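Local atomic coordinates of putative oxidoreductase (Magnetospirillum magnetotacticum, PDB entry 3C1A), a protein that is probably an NAD(P)-dependent oxidoreductase of the Gfo/Idh/MocA type, joining a Rossmann-fold nucleotide-binding domain to a C-terminal sheet domain. Residues H127-L130 / F131-A134; T275-P279 / L280-V284; I75-P78 / P79-A83. All blocks are in the same frame, centred on the assembly; numbering follows the deposited sequence.

Contact 1 of 3, residues H127-L130 / F131-A134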
# COMPACT_ATOMS: atom_id res chain seq x y z
N HIS A 127 0.98 2.59 -0.63
CA HIS A 127 0.31 1.80 0.40
C HIS A 127 -1.07 2.41 0.45
O HIS A 127 -1.30 3.46 1.05
CB HIS A 127 0.96 1.94 1.76
CG HIS A 127 2.32 1.32 1.89
ND1 HIS A 127 3.43 2.05 2.23
CD2 HIS A 127 2.73 0.03 1.77
CE1 HIS A 127 4.48 1.24 2.29
NE2 HIS A 127 4.09 0.02 1.99
N THR A 128 -1.99 1.78 -0.21
CA THR A 128 -3.25 2.43 -0.55
C THR A 128 -4.02 2.94 0.69
O THR A 128 -4.70 3.96 0.63
CB THR A 128 -4.10 1.48 -1.33
OG1 THR A 128 -3.30 0.92 -2.39
CG2 THR A 128 -5.31 2.19 -1.93
N GLN A 129 -3.93 2.22 1.80
CA GLN A 129 -4.72 2.60 2.98
C GLN A 129 -4.29 3.94 3.51
O GLN A 129 -5.07 4.67 4.09
CB GLN A 129 -4.60 1.58 4.12
CG GLN A 129 -5.69 1.84 5.21
CD GLN A 129 -7.03 1.39 4.74
OE1 GLN A 129 -7.84 2.20 4.27
NE2 GLN A 129 -7.26 0.08 4.79
N LEU A 130 -3.02 4.26 3.35
CA LEU A 130 -2.50 5.49 3.88
C LEU A 130 -2.96 6.72 3.09
O LEU A 130 -2.67 7.82 3.49
CB LEU A 130 -0.99 5.43 3.96
CG LEU A 130 -0.43 4.27 4.77
CD1 LEU A 130 1.06 4.44 4.83
CD2 LEU A 130 -1.01 4.25 6.16
N PHE A 131 -3.66 6.49 1.96
CA PHE A 131 -4.26 7.54 1.14
C PHE A 131 -5.78 7.43 1.16
O PHE A 131 -6.46 8.03 0.34
CB PHE A 131 -3.76 7.39 -0.32
CG PHE A 131 -2.29 7.59 -0.48
CD1 PHE A 131 -1.75 8.87 -0.55
CD2 PHE A 131 -1.43 6.50 -0.54
CE1 PHE A 131 -0.39 9.06 -0.72
CE2 PHE A 131 -0.06 6.71 -0.72
CZ PHE A 131 0.45 7.99 -0.79
N ASN A 132 -6.33 6.63 2.07
CA ASN A 132 -7.77 6.43 2.16
C ASN A 132 -8.37 7.47 3.09
O ASN A 132 -7.94 7.57 4.24
CB ASN A 132 -8.02 5.01 2.69
CG ASN A 132 -9.50 4.66 2.76
OD1 ASN A 132 -10.37 5.51 2.58
ND2 ASN A 132 -9.78 3.40 3.07
N PRO A 133 -9.36 8.27 2.62
CA PRO A 133 -9.97 9.20 3.58
C PRO A 133 -10.56 8.60 4.88
O PRO A 133 -10.60 9.27 5.89
CB PRO A 133 -11.08 9.87 2.76
CG PRO A 133 -10.56 9.79 1.35
CD PRO A 133 -9.93 8.44 1.27
N ALA A 134 -10.98 7.34 4.86
CA ALA A 134 -11.48 6.70 6.05
C ALA A 134 -10.36 6.49 7.10
O ALA A 134 -10.62 6.63 8.30
CB ALA A 134 -12.14 5.37 5.68

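Contact 2 of 3, residues T275-P279 / L280-V284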
# COMPACT_ATOMS: atom_id res chain seq x y z
N THR A 275 -15.32 11.22 3.81
CA THR A 275 -15.57 11.74 2.48
C THR A 275 -15.15 10.72 1.41
O THR A 275 -14.51 9.71 1.72
CB THR A 275 -14.88 13.08 2.30
OG1 THR A 275 -13.48 12.93 2.54
CG2 THR A 275 -15.48 14.09 3.30
N ASP A 276 -15.55 10.97 0.17
CA ASP A 276 -15.67 9.87 -0.79
C ASP A 276 -14.57 9.78 -1.88
O ASP A 276 -14.69 8.96 -2.78
CB ASP A 276 -17.08 9.87 -1.38
CG ASP A 276 -18.15 9.50 -0.32
OD1 ASP A 276 -18.26 8.30 0.02
OD2 ASP A 276 -18.86 10.41 0.17
N GLU A 277 -13.52 10.58 -1.80
CA GLU A 277 -12.45 10.45 -2.77
C GLU A 277 -11.90 9.04 -2.71
O GLU A 277 -11.71 8.48 -1.62
CB GLU A 277 -11.33 11.47 -2.56
CG GLU A 277 -10.23 11.38 -3.63
CD GLU A 277 -9.18 12.46 -3.53
OE1 GLU A 277 -8.98 13.01 -2.44
OE2 GLU A 277 -8.56 12.79 -4.55
N MSE A 278 -11.69 8.43 -3.87
CA MSE A 278 -11.10 7.10 -3.91
C MSE A 278 -9.64 7.09 -3.47
O MSE A 278 -8.87 7.97 -3.82
CB MSE A 278 -11.27 6.47 -5.27
CG MSE A 278 -12.50 5.60 -5.27
SE MSE A 278 -12.29 4.44 -6.72
CE MSE A 278 -12.57 5.59 -7.92
N PRO A 279 -9.26 6.12 -2.64
CA PRO A 279 -7.87 6.13 -2.20
C PRO A 279 -6.84 6.25 -3.31
O PRO A 279 -5.92 7.05 -3.18
CB PRO A 279 -7.73 4.80 -1.45
CG PRO A 279 -9.12 4.51 -0.95
CD PRO A 279 -10.04 5.03 -2.02
N LEU A 280 -6.96 5.46 -4.38
CA LEU A 280 -5.95 5.52 -5.45
C LEU A 280 -5.95 6.87 -6.15
O LEU A 280 -4.91 7.36 -6.58
CB LEU A 280 -6.12 4.38 -6.45
CG LEU A 280 -5.13 4.28 -7.60
CD1 LEU A 280 -3.74 4.11 -7.05
CD2 LEU A 280 -5.52 3.12 -8.52
N THR A 281 -7.13 7.45 -6.32
CA THR A 281 -7.21 8.77 -6.88
C THR A 281 -6.44 9.75 -5.99
O THR A 281 -5.64 10.54 -6.49
CB THR A 281 -8.66 9.21 -7.10
OG1 THR A 281 -9.30 8.30 -8.01
CG2 THR A 281 -8.70 10.62 -7.64
N ARG A 282 -6.63 9.65 -4.67
CA ARG A 282 -5.90 10.46 -3.71
C ARG A 282 -4.42 10.29 -3.77
O ARG A 282 -3.70 11.28 -3.75
CB ARG A 282 -6.37 10.15 -2.30
CG ARG A 282 -5.88 11.14 -1.24
CD ARG A 282 -6.80 11.08 -0.05
NE ARG A 282 -6.27 11.88 1.04
CZ ARG A 282 -6.69 13.10 1.33
NH1 ARG A 282 -7.65 13.70 0.63
NH2 ARG A 282 -6.13 13.74 2.35
N ALA A 283 -3.95 9.04 -3.82
CA ALA A 283 -2.52 8.72 -3.93
C ALA A 283 -1.83 9.39 -5.12
O ALA A 283 -0.79 10.05 -4.97
CB ALA A 283 -2.33 7.21 -4.00
N VAL A 284 -2.39 9.17 -6.31
CA VAL A 284 -1.86 9.75 -7.55
C VAL A 284 -2.07 11.30 -7.61
O VAL A 284 -1.21 12.03 -8.08
CB VAL A 284 -2.51 9.05 -8.77
CG1 VAL A 284 -1.99 9.64 -10.08
CG2 VAL A 284 -2.24 7.55 -8.71

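Contact 3 of 3, residues I75-P78 / P79-A83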
# COMPACT_ATOMS: atom_id res chain seq x y z
N ILE A 75 5.97 3.11 -10.82
CA ILE A 75 6.50 1.78 -11.03
C ILE A 75 5.46 0.75 -10.48
O ILE A 75 5.33 0.55 -9.27
CB ILE A 75 7.95 1.65 -10.37
CG1 ILE A 75 8.91 2.65 -11.04
CG2 ILE A 75 8.48 0.28 -10.51
CD1 ILE A 75 10.18 2.94 -10.23
N ALA A 76 4.72 0.14 -11.41
CA ALA A 76 3.72 -0.87 -11.10
C ALA A 76 4.09 -2.21 -11.77
O ALA A 76 3.37 -2.73 -12.60
CB ALA A 76 2.37 -0.36 -11.55
N THR A 77 5.27 -2.73 -11.42
CA THR A 77 5.81 -3.97 -11.96
C THR A 77 5.83 -5.04 -10.82
O THR A 77 5.56 -4.72 -9.67
CB THR A 77 7.26 -3.74 -12.53
OG1 THR A 77 8.14 -3.27 -11.50
CG2 THR A 77 7.28 -2.74 -13.70
N PRO A 78 6.15 -6.32 -11.14
CA PRO A 78 6.25 -7.28 -10.05
C PRO A 78 7.30 -6.78 -9.06
O PRO A 78 8.27 -6.14 -9.48
CB PRO A 78 6.70 -8.57 -10.75
CG PRO A 78 6.15 -8.41 -12.15
CD PRO A 78 6.41 -6.96 -12.44
N PRO A 79 7.12 -7.04 -7.76
CA PRO A 79 7.98 -6.41 -6.76
C PRO A 79 9.44 -6.76 -6.82
O PRO A 79 10.24 -5.93 -6.48
CB PRO A 79 7.39 -6.87 -5.42
CG PRO A 79 6.26 -7.76 -5.72
CD PRO A 79 6.12 -7.95 -7.17
N ALA A 80 9.77 -7.98 -7.27
CA ALA A 80 11.17 -8.37 -7.47
C ALA A 80 11.90 -7.44 -8.46
O ALA A 80 13.08 -7.35 -8.41
CB ALA A 80 11.27 -9.82 -7.97
N THR A 81 11.17 -6.71 -9.29
CA THR A 81 11.80 -5.77 -10.23
C THR A 81 11.81 -4.29 -9.76
O THR A 81 12.35 -3.41 -10.47
CB THR A 81 11.14 -5.85 -11.60
OG1 THR A 81 9.79 -5.34 -11.53
CG2 THR A 81 11.16 -7.28 -12.12
N HIS A 82 11.21 -4.03 -8.60
CA HIS A 82 11.10 -2.65 -8.11
C HIS A 82 12.45 -1.96 -7.90
O HIS A 82 12.60 -0.82 -8.30
CB HIS A 82 10.30 -2.53 -6.82
CG HIS A 82 8.84 -2.78 -6.96
ND1 HIS A 82 8.01 -2.85 -5.86
CD2 HIS A 82 8.04 -2.97 -8.04
CE1 HIS A 82 6.77 -3.06 -6.27
NE2 HIS A 82 6.77 -3.16 -7.58
N ALA A 83 13.40 -2.63 -7.26
CA ALA A 83 14.64 -1.98 -6.88
C ALA A 83 15.42 -1.53 -8.15
O ALA A 83 15.92 -0.41 -8.21
CB ALA A 83 15.48 -2.93 -6.02
O HOH W 1 4.16 -3.92 -7.84

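Contact 1 of 3, residues H127-L130 / F131-A134
Gln129 and Asn132 meet through their side-chain amides just before helix 133-140, where Asn132 is the N-cap. A short 3-10 turn, residues 128-130, brings the chain here from strand 123-126 at one edge of the Rossmann sheet. The two side chains run alongside each other in the same direction. Their amide planes are 23° apart, so the groups are nearly coplanar. Asn132 ND2 donates to Gln129 OE1 at 2.6 Å, nearly along the C=O axis of the glutamine. The Gln129 chain bends at its second torsion (chi2 75°), which swings its amide back to Asn132 although CB starts out away from it. Gln129 NE2 bonds to a tetraethylene glycol, probably from the crystallisation liquor. Asn132 uses both ends of its amide. Its CG lies opposite the backbone N (chi1 -177°), and from there OD1 reaches forward to accept from Ala134 N at 3.0 Å. This is the capping bond, and its donor sits above the carbonyl plane. With partners at ND2 and OD1, the Asn132 amide is fixed in rotation. Two backbone bonds tighten the same turn: Phe131 N to Thr128 O at 3.0 Å, and Asn132 N to Gln129 O at 3.1 Å. Beside the turn, Thr128 O lies at the edge of the Phe131 ring, near its plane. The ring also packs on Ala283 and Leu286 of helix 279-290. Thr128 OG1 turns to Glu126, and His127 ND1 bonds to Ser299 OG. His127 O accepts from Leu130 N at 3.0 Å and also approaches the phenyl ring obliquely, 3.4 Å from Phe131 CD2.

Contact 2 of 3, residues T275-P279 / L280-V284
Arg282 N donates to Met278 O at 2.9 Å and Ala283 N to Pro279 O at 2.9 Å, both bonds nearly straight, so the loop passes into helix 279-290 through regular i to i+4 bonds. Met278, a selenomethionine, is the N-cap residue. Its CB lies beside the Thr281 hydroxyl, 3.8 Å from Thr281 OG1. Glu277, one residue earlier, reaches Thr281 and Arg282 with its carboxylate. Its chain is extended, with CG on the far side of CB from the backbone N (chi1 -177°), and this sends the carboxylate alongside the first turn. There Glu277 OE2 lies 3.6 Å from Arg282 CA and 3.8 Å from Thr281 CG2. Glu277 OE1 meets Arg282 NH1 at 3.4 Å, a weak hydrogen bond within a salt bridge. The oxygen comes to the edge of the guanidinium group, near its plane. The two side chains cross at about a right angle, and the carboxylate and guanidinium planes are 85° apart, so they do not form a flat paired bridge. Each charge has a stronger partner elsewhere: Glu277 OE2 pairs with Arg285 NE, and Arg282 NH2 with Glu136 OE1. With an alanine in place of Glu277, Arg282 and Arg285, whose guanidinium groups lie close, would probably lose the shared carboxylate that offsets their like charges. Leu280 packs on Tyr25 and Thr28 of helix 25-31. Pro279 follows the cap directly, in the first turn, where a helix needs no backbone N-H from it. This is a typical alpha-helix N-terminus, with proline just after the N-cap.

Contact 3 of 3, residues I75-P78 / P79-A83
Thr77 and His82 bond across the turn that leads from strand 72-76 into helix 82-91, the first half of a beta-alpha-beta crossover in the Rossmann fold. The run Thr-Pro-Pro-x-x-His resembles a signature of Gfo/Idh/MocA enzymes, in which this loop commonly borders the cofactor site. The hydroxyl bonds form a short relay. Thr77 OG1 donates to Thr81 OG1 at 2.6 Å, and Thr81 OG1 donates in turn to Pro78 O at 2.7 Å. The second bond lies in the carbonyl plane. Both threonines hold OG1 between the backbone N and the carbonyl carbon (chi1 60° and 68°), and this turns the two hydroxyls to each other. Pro78 O is gripped twice, because Thr81 N also donates to it at 3.0 Å, from above the carbonyl plane. The imidazole bonds come next. His82 NE2 donates to Thr77 O at 2.9 Å; the bond is bent, and Thr77 O stands 25° out of the ring plane. A water lies in that plane, 2.7 Å from His82 NE2, and Thr77 OG1 is also at the ring edge, in plane. Apolar contacts complete the turn. Pro79 CA sits over the centre of one face of the His82 ring. Pro78 CB packs on Pro79 CD at 3.7 Å. Ile75 CG2 approaches His82 CD2 at 4.1 Å, the two side chains running antiparallel past one another. The ring is anchored at its other nitrogen as well, where His82 ND1 bonds to Leu102 O.

How the contacts relate
Contact 3 comes first along the chain and turns strand 72-76 into helix 82-91. Contact 1 follows, turning the chain out of strand 123-126 and into helix 133-140. Contact 2 comes last, where the loop after strand 270-271 enters helix 279-290. Each closes a short local turn; the three run in series, and none nests in or crosses another. Contacts 1 and 2 nevertheless meet in space, with centres about 8 Å apart, and bring the starts of helices 133-140 and 279-290 together. Phe131 O packs on Arg282 CD at 3.1 Å, and Pro133 CD on Glu277 O at 3.4 Å. Contact 3 lies at the end of strand 72-76 of the parallel sheet and touches neither, its centre about 21 Å from that of contact 1.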